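Local coordinates for putative surface anchored protein (Clostridium perfringens B, PDB 4NI6) that probably serves as a cell-surface adhesin whose shaft of repeated Ig-like domains is stabilised by autocatalytically formed internal ester cross-links, at residues A[19-24]-A[136-142]; A[107-111]-A[120-124]. All blocks are in the same frame, centred on the assembly; numbering follows the deposited sequence. Where two conformers were deposited one is given.

Contact 1: residues A[19-24]-A[136-142]; sequences EALVSF and TLIVEKP
Two extended segments run side by side in parallel: strands 20-22 and 136-139 have axes 4.7 Å apart at closest and inclined by 22°. The register pairs Ala20 with Leu137, Leu21 with Ile138 and Val22 with Val139. Four hydrogen bonds form the ladder: Ala20 N to Thr136 O (2.9 Å), Ile138 N to Ala20 O (2.9 Å), Val22 N to Ile138 O (2.9 Å) and Glu140 N to Val22 O (2.7 Å). On one face Ile138 fills the notch between two neighbours, its CB 3.9 Å from Leu21 CD2 and its CD1 3.7 Å from Glu19 CD. Glu140 (chi1 m, chi2 t) folds back along segment 19-24, OE2 3.3 Å from Leu21 CD1. On the other, Leu137 (chi1 p, chi2 p) lies against small Ala20 (CB to CB 4.0 Å), and Val22 (chi1 t) sits between Leu137 and Val139, its CG2 4.4 Å from Leu137 CD1 and its CB 4.4 Å from Val139 CG2. Beyond the ladder, Pro142 CG lies over one face of the Phe24 ring, a CH-pi contact 3.8 Å from the centroid. The pairing is consistent with the A'-to-G pairing of many Ig-like domains. Val22 and Leu137 face inward onto strands 3-9 and 31-39 of the opposing sheet, while Leu137's backbone bonds Tyr98 of strand 97-106.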
ATOM      1  N   GLU A  19       8.238  -4.928 -11.168  1.00 11.69           N
ATOM      2  CA  GLU A  19       8.444  -4.590  -9.766  1.00 10.72           C
ATOM      3  C   GLU A  19       9.498  -3.488  -9.630  1.00 10.60           C
ATOM      4  O   GLU A  19      10.414  -3.383 -10.464  1.00 12.52           O
ATOM      5  CB  GLU A  19       8.925  -5.837  -8.991  1.00 12.32           C
ATOM      6  CG  GLU A  19       8.026  -7.063  -9.031  1.00 13.56           C
ATOM      7  CD  GLU A  19       8.206  -7.979 -10.230  1.00 14.58           C
ATOM      8  OE1 GLU A  19       8.934  -7.638 -11.212  1.00 15.52           O
ATOM      9  OE2 GLU A  19       7.634  -9.100 -10.134  1.00 15.94           O
ATOM     10  N   ALA A  20       9.394  -2.689  -8.573  1.00 10.13           N
ATOM     11  CA  ALA A  20      10.481  -1.743  -8.222  1.00 10.61           C
ATOM     12  C   ALA A  20      11.721  -2.529  -7.818  1.00 10.32           C
ATOM     13  O   ALA A  20      11.655  -3.351  -6.922  1.00 14.58           O
ATOM     14  CB  ALA A  20      10.053  -0.869  -7.064  1.00 11.05           C
ATOM     15  N   LEU A  21      12.838  -2.269  -8.487  1.00 12.55           N
ATOM     16  CA  LEU A  21      14.065  -2.973  -8.168  1.00 12.70           C
ATOM     17  C   LEU A  21      15.000  -2.133  -7.289  1.00 13.33           C
ATOM     18  O   LEU A  21      15.211  -0.935  -7.518  1.00 15.83           O
ATOM     19  CB  LEU A  21      14.789  -3.352  -9.466  1.00 14.21           C
ATOM     20  CG  LEU A  21      14.067  -4.345 -10.373  1.00 16.88           C
ATOM     21  CD1 LEU A  21      14.860  -4.660 -11.625  1.00 21.39           C
ATOM     22  CD2 LEU A  21      13.647  -5.610  -9.645  1.00 23.88           C
ATOM     23  N   VAL A  22      15.475  -2.774  -6.239  1.00 12.44           N
ATOM     24  CA  VAL A  22      16.520  -2.198  -5.394  1.00 13.47           C
ATOM     25  C   VAL A  22      17.815  -2.965  -5.606  1.00 12.78           C
ATOM     26  O   VAL A  22      17.828  -4.180  -5.456  1.00 12.98           O
ATOM     27  CB  VAL A  22      16.136  -2.299  -3.890  1.00 16.55           C
ATOM     28  CG1 VAL A  22      17.219  -1.667  -3.021  1.00 18.93           C
ATOM     29  CG2 VAL A  22      14.782  -1.660  -3.611  1.00 16.63           C
ATOM     30  N   SER A  23      18.865  -2.277  -6.040  1.00 14.65           N
ATOM     31  CA  SER A  23      20.114  -2.971  -6.292  1.00 17.24           C
ATOM     32  C   SER A  23      20.662  -3.545  -5.008  1.00 16.23           C
ATOM     33  O   SER A  23      20.420  -3.036  -3.911  1.00 15.68           O
ATOM     34  CB  SER A  23      21.157  -2.055  -6.927  1.00 20.45           C
ATOM     35  OG  SER A  23      21.589  -1.094  -5.988  1.00 24.95           O
ATOM     36  N   PHE A  24      21.561  -4.504  -5.177  1.00 19.99           N
ATOM     37  CA  PHE A  24      22.237  -5.099  -4.045  1.00 17.90           C
ATOM     38  C   PHE A  24      22.954  -4.034  -3.214  1.00 19.59           C
ATOM     39  O   PHE A  24      22.769  -3.961  -1.992  1.00 19.46           O
ATOM     40  CB  PHE A  24      23.217  -6.167  -4.527  1.00 19.71           C
ATOM     41  CG  PHE A  24      24.136  -6.635  -3.464  1.00 18.60           C
ATOM     42  CD1 PHE A  24      23.669  -7.379  -2.407  1.00 21.62           C
ATOM     43  CD2 PHE A  24      25.489  -6.399  -3.556  1.00 20.65           C
ATOM     44  CE1 PHE A  24      24.458  -7.661  -1.330  1.00 20.39           C
ATOM     45  CE2 PHE A  24      26.332  -6.780  -2.526  1.00 20.51           C
ATOM     46  CZ  PHE A  24      25.829  -7.494  -1.453  1.00 19.32           C
ATOM     47  N   THR A 136       4.900  -3.947  -5.759  1.00  9.89           N
ATOM     48  CA  THR A 136       5.924  -4.904  -5.381  1.00  9.42           C
ATOM     49  C   THR A 136       7.331  -4.320  -5.593  1.00  8.45           C
ATOM     50  O   THR A 136       7.565  -3.620  -6.539  1.00  9.71           O
ATOM     51  CB  THR A 136       5.751  -6.197  -6.207  1.00 10.47           C
ATOM     52  OG1 THR A 136       4.437  -6.704  -6.016  1.00 10.15           O
ATOM     53  CG2 THR A 136       6.694  -7.316  -5.793  1.00 11.56           C
ATOM     54  N   LEU A 137       8.243  -4.673  -4.667  1.00  9.42           N
ATOM     55  CA  LEU A 137       9.651  -4.395  -4.832  1.00 10.46           C
ATOM     56  C   LEU A 137      10.421  -5.693  -4.674  1.00 11.41           C
ATOM     57  O   LEU A 137      10.030  -6.582  -3.950  1.00 11.93           O
ATOM     58  CB  LEU A 137      10.101  -3.294  -3.876  1.00 11.20           C
ATOM     59  CG  LEU A 137      10.189  -3.662  -2.390  1.00 10.53           C
ATOM     60  CD1 LEU A 137      11.584  -4.207  -2.044  1.00 13.65           C
ATOM     61  CD2 LEU A 137       9.853  -2.527  -1.447  1.00 13.89           C
ATOM     62  N   ILE A 138      11.586  -5.751  -5.328  1.00 12.25           N
ATOM     63  CA  ILE A 138      12.512  -6.885  -5.181  1.00 20.21           C
ATOM     64  C   ILE A 138      13.908  -6.347  -4.866  1.00 12.81           C
ATOM     65  O   ILE A 138      14.313  -5.366  -5.481  1.00 13.10           O
ATOM     66  CB  ILE A 138      12.586  -7.707  -6.495  1.00 12.93           C
ATOM     67  CG1 ILE A 138      11.240  -8.377  -6.785  1.00 12.92           C
ATOM     68  CG2 ILE A 138      13.695  -8.771  -6.398  1.00 15.88           C
ATOM     69  CD1 ILE A 138      11.092  -8.947  -8.187  1.00 16.02           C
ATOM     70  N   VAL A 139      14.523  -6.864  -3.792  1.00 13.18           N
ATOM     71  CA  VAL A 139      15.919  -6.489  -3.492  1.00 19.35           C
ATOM     72  C   VAL A 139      16.899  -7.433  -4.163  1.00 19.15           C
ATOM     73  O   VAL A 139      16.732  -8.641  -4.016  1.00 23.68           O
ATOM     74  CB  VAL A 139      16.161  -6.498  -1.988  1.00 19.29           C
ATOM     75  CG1 VAL A 139      17.550  -5.939  -1.699  1.00 19.53           C
ATOM     76  CG2 VAL A 139      15.101  -5.694  -1.249  1.00 16.04           C
ATOM     77  N   GLU A 140      17.557  -6.896  -5.193  1.00 13.94           N
ATOM     78  CA  GLU A 140      18.369  -7.734  -6.082  1.00 16.04           C
ATOM     79  C   GLU A 140      19.550  -8.430  -5.381  1.00 15.07           C
ATOM     80  O   GLU A 140      20.132  -7.872  -4.462  1.00 15.85           O
ATOM     81  CB  GLU A 140      18.853  -6.911  -7.273  1.00 16.75           C
ATOM     82  CG  GLU A 140      17.725  -6.334  -8.119  1.00 19.61           C
ATOM     83  CD  GLU A 140      18.230  -5.385  -9.193  1.00 36.81           C
ATOM     84  OE1 GLU A 140      19.091  -4.531  -8.883  1.00 47.30           O
ATOM     85  OE2 GLU A 140      17.783  -5.521 -10.358  1.00 55.34           O
ATOM     86  N   LYS A 141      19.851  -9.657  -5.814  1.00 19.30           N
ATOM     87  CA  LYS A 141      21.039 -10.402  -5.370  1.00 20.16           C
ATOM     88  C   LYS A 141      22.326  -9.936  -6.065  1.00 24.34           C
ATOM     89  O   LYS A 141      22.278  -9.386  -7.165  1.00 28.47           O
ATOM     90  CB  LYS A 141      20.851 -11.899  -5.623  1.00 25.65           C
ATOM     91  CG  LYS A 141      19.667 -12.477  -4.861  1.00 29.02           C
ATOM     92  CD  LYS A 141      19.679 -13.995  -4.785  1.00 37.25           C
ATOM     93  CE  LYS A 141      19.442 -14.631  -6.145  1.00 42.68           C
ATOM     94  NZ  LYS A 141      18.909 -16.019  -6.016  1.00 70.26           N
ATOM     95  N   PRO A 142      23.499 -10.194  -5.439  1.00 23.57           N
ATOM     96  CA  PRO A 142      24.752  -9.615  -5.934  1.00 27.44           C
ATOM     97  C   PRO A 142      25.043 -10.020  -7.377  1.00 37.69           C
ATOM     98  O   PRO A 142      24.835 -11.232  -7.727  1.00 53.96           O
ATOM     99  CB  PRO A 142      25.807 -10.225  -5.015  1.00 28.27           C
ATOM    100  CG  PRO A 142      25.123 -10.574  -3.746  1.00 23.26           C
ATOM    101  CD  PRO A 142      23.636 -10.724  -4.064  1.00 19.60           C
TER
HETATM  102  O   HOH W   1      22.175  -5.690  -7.728  1.00 57.57           O

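Contact 2: residues A[107-111]-A[120-124]; sequences VENLI and DTKQV
This is a solvent-facing backbone contact in an irregular antiparallel hairpin, where the short, weakly bonded strand 109-111 meets the start of strand 121-139. The chain turns a corner at Val107 and Glu108, and the short strand crosses rather than follows its partner: the axes approach to 4.4 Å at 74°. Leu110 has phi/psi of -129/-2°, and two successive amides converge on one acceptor, Leu110 N to Thr121 O at 2.9 Å and Ile111 N to Thr121 O at 3.0 Å. In return, Ile111 O accepts Asp120 N at 2.9 Å and, weakly, Thr121 N at 3.0 Å. With Asp120 and Thr121 both opposite Ile111, the geometry is a classic beta bulge, Asp120 having phi/psi of -139/2°. Within the bulge Thr121 OG1 (chi1 m) donates to Asp120 OD1 (chi1 p) at 2.7 Å. Ile111 (chi1 m, chi2 t) lies along the partner strand, its CB 4.2 Å from Thr121 CB and its CD1 4.1 Å from Gln123 CB. Leu110 CD1 comes within 4.2 Å of Gln123 OE1, which is itself hydrogen-bonded to Tyr48. On the corner side, extended Lys122 reaches a water that accepts from its NZ (3.1 Å) and donates to Val107 O (2.5 Å).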
ATOM      1  N   VAL A 107     -14.343   6.347   8.676  1.00 10.17           N
ATOM      2  CA  VAL A 107     -14.514   6.580  10.094  1.00 10.86           C
ATOM      3  C   VAL A 107     -16.002   6.509  10.495  1.00 11.30           C
ATOM      4  O   VAL A 107     -16.347   5.942  11.537  1.00 13.80           O
ATOM      5  CB  VAL A 107     -13.918   7.942  10.505  1.00 10.70           C
ATOM      6  CG1 VAL A 107     -14.252   8.281  11.953  1.00 11.77           C
ATOM      7  CG2 VAL A 107     -12.399   7.931  10.299  1.00 10.98           C
ATOM      8  N   GLU A 108     -16.849   7.071   9.640  1.00 11.40           N
ATOM      9  CA  GLU A 108     -18.300   7.097   9.849  0.50 13.84           C
ATOM     10  C   GLU A 108     -18.981   5.926   9.146  1.00 14.07           C
ATOM     11  O   GLU A 108     -18.460   5.384   8.166  1.00 15.05           O
ATOM     12  CB  GLU A 108     -18.866   8.413   9.320  0.50 15.34           C
ATOM     13  CG  GLU A 108     -18.184   9.650   9.868  0.50 17.12           C
ATOM     14  CD  GLU A 108     -18.489   9.887  11.328  0.50 16.85           C
ATOM     15  OE1 GLU A 108     -17.750  10.669  11.961  0.50 21.85           O
ATOM     16  OE2 GLU A 108     -19.503   9.344  11.821  0.50 18.11           O
ATOM     17  N   ASN A 109     -20.179   5.572   9.616  1.00 16.07           N
ATOM     18  CA  ASN A 109     -21.022   4.665   8.853  1.00 16.50           C
ATOM     19  C   ASN A 109     -21.504   5.365   7.585  1.00 16.05           C
ATOM     20  O   ASN A 109     -22.049   6.470   7.656  1.00 20.48           O
ATOM     21  CB  ASN A 109     -22.220   4.200   9.704  1.00 20.01           C
ATOM     22  CG  ASN A 109     -21.810   3.219  10.794  1.00 20.06           C
ATOM     23  OD1 ASN A 109     -20.861   2.450  10.638  1.00 22.28           O
ATOM     24  ND2 ASN A 109     -22.531   3.248  11.911  1.00 24.77           N
ATOM     25  N   LEU A 110     -21.317   4.721   6.437  1.00 14.43           N
ATOM     26  CA  LEU A 110     -21.665   5.308   5.153  1.00 14.69           C
ATOM     27  C   LEU A 110     -22.537   4.380   4.299  1.00 14.48           C
ATOM     28  O   LEU A 110     -23.014   4.792   3.247  1.00 19.13           O
ATOM     29  CB  LEU A 110     -20.400   5.680   4.373  1.00 15.29           C
ATOM     30  CG  LEU A 110     -19.466   6.737   4.982  1.00 14.25           C
ATOM     31  CD1 LEU A 110     -18.200   6.852   4.138  1.00 14.37           C
ATOM     32  CD2 LEU A 110     -20.171   8.090   5.073  1.00 17.75           C
ATOM     33  N   ILE A 111     -22.811   3.170   4.806  1.00 17.96           N
ATOM     34  CA  ILE A 111     -23.555   2.130   4.070  1.00 20.42           C
ATOM     35  C   ILE A 111     -24.591   1.441   4.979  1.00 18.53           C
ATOM     36  O   ILE A 111     -24.370   1.312   6.186  1.00 19.46           O
ATOM     37  CB  ILE A 111     -22.593   1.052   3.520  1.00 25.42           C
ATOM     38  CG1 ILE A 111     -21.705   1.642   2.419  1.00 29.05           C
ATOM     39  CG2 ILE A 111     -23.366  -0.165   3.017  1.00 26.30           C
ATOM     40  CD1 ILE A 111     -20.593   0.719   1.981  1.00 28.31           C
ATOM     41  N   ASP A 120     -25.259   1.743   8.929  1.00 18.23           N
ATOM     42  CA  ASP A 120     -24.806   0.887  10.020  1.00 17.52           C
ATOM     43  C   ASP A 120     -23.433   0.268   9.763  1.00 19.23           C
ATOM     44  O   ASP A 120     -22.906  -0.478  10.614  1.00 20.36           O
ATOM     45  CB  ASP A 120     -25.802  -0.218  10.369  1.00 20.28           C
ATOM     46  CG  ASP A 120     -26.102  -1.149   9.203  1.00 20.47           C
ATOM     47  OD1 ASP A 120     -25.310  -1.226   8.241  1.00 25.33           O
ATOM     48  OD2 ASP A 120     -27.130  -1.852   9.274  1.00 29.64           O
ATOM     49  N   THR A 121     -22.812   0.613   8.623  1.00 18.04           N
ATOM     50  CA  THR A 121     -21.614  -0.065   8.140  1.00 17.99           C
ATOM     51  C   THR A 121     -20.656   0.951   7.560  1.00 14.54           C
ATOM     52  O   THR A 121     -21.046   1.882   6.893  1.00 15.83           O
ATOM     53  CB  THR A 121     -21.947  -1.140   7.077  1.00 21.13           C
ATOM     54  OG1 THR A 121     -22.818  -2.126   7.655  1.00 26.27           O
ATOM     55  CG2 THR A 121     -20.692  -1.812   6.583  1.00 29.68           C
ATOM     56  N   LYS A 122     -19.368   0.766   7.861  0.50 15.74           N
ATOM     57  CA  LYS A 122     -18.283   1.590   7.309  0.50 15.82           C
ATOM     58  C   LYS A 122     -17.955   1.123   5.874  0.50 13.81           C
ATOM     59  O   LYS A 122     -18.043  -0.072   5.568  0.50 16.93           O
ATOM     60  CB  LYS A 122     -17.021   1.512   8.205  0.50 15.37           C
ATOM     61  CG  LYS A 122     -17.192   1.977   9.662  0.50 11.90           C
ATOM     62  CD  LYS A 122     -15.980   1.637  10.552  0.50 14.76           C
ATOM     63  CE  LYS A 122     -16.248   1.900  12.039  0.50 15.95           C
ATOM     64  NZ  LYS A 122     -15.118   1.620  12.978  0.50 16.84           N
ATOM     65  N   GLN A 123     -17.690   2.071   4.977  1.00 13.21           N
ATOM     66  CA  GLN A 123     -17.209   1.749   3.635  1.00 13.94           C
ATOM     67  C   GLN A 123     -15.766   1.248   3.729  1.00 12.01           C
ATOM     68  O   GLN A 123     -14.918   1.939   4.292  1.00 14.64           O
ATOM     69  CB  GLN A 123     -17.229   2.985   2.740  1.00 13.82           C
ATOM     70  CG  GLN A 123     -16.846   2.627   1.309  1.00 15.76           C
ATOM     71  CD  GLN A 123     -16.809   3.818   0.394  1.00 13.65           C
ATOM     72  OE1 GLN A 123     -16.561   4.937   0.814  1.00 16.52           O
ATOM     73  NE2 GLN A 123     -16.990   3.568  -0.879  1.00 14.88           N
ATOM     74  N   VAL A 124     -15.508   0.047   3.228  1.00 13.09           N
ATOM     75  CA  VAL A 124     -14.139  -0.518   3.198  1.00 12.85           C
ATOM     76  C   VAL A 124     -13.811  -0.701   1.742  1.00 13.91           C
ATOM     77  O   VAL A 124     -14.516  -1.383   1.010  1.00 15.74           O
ATOM     78  CB  VAL A 124     -14.107  -1.866   3.942  1.00 16.54           C
ATOM     79  CG1 VAL A 124     -12.769  -2.560   3.706  1.00 19.65           C
ATOM     80  CG2 VAL A 124     -14.335  -1.645   5.432  1.00 20.48           C
TER
HETATM   81  O   HOH W   2     -14.998   4.708  13.217  1.00 24.16           O

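How the contacts relate
Both contacts use strand 121-139, contact 1 at its C-terminal end and contact 2 at its start; one long strand, broken by a bulge or short loop, reaches both places, whose centres lie 38 Å apart on opposite sides of the chain's centre; the nearest atoms are about 20 Å apart. Along the chain, contact 2 is nested inside the loop closed by contact 1. Contact 1 joins sequence-distant parts, buries 647 Å² and turns Ala20, Val22, Leu137 and Val139 into the interior. Contact 2 closes a local hairpin, buries 436 Å² and has no buried residue. A regular parallel ladder with one buried apolar face and an exposed end thus contrasts with shared acceptors and a bulge at the surface.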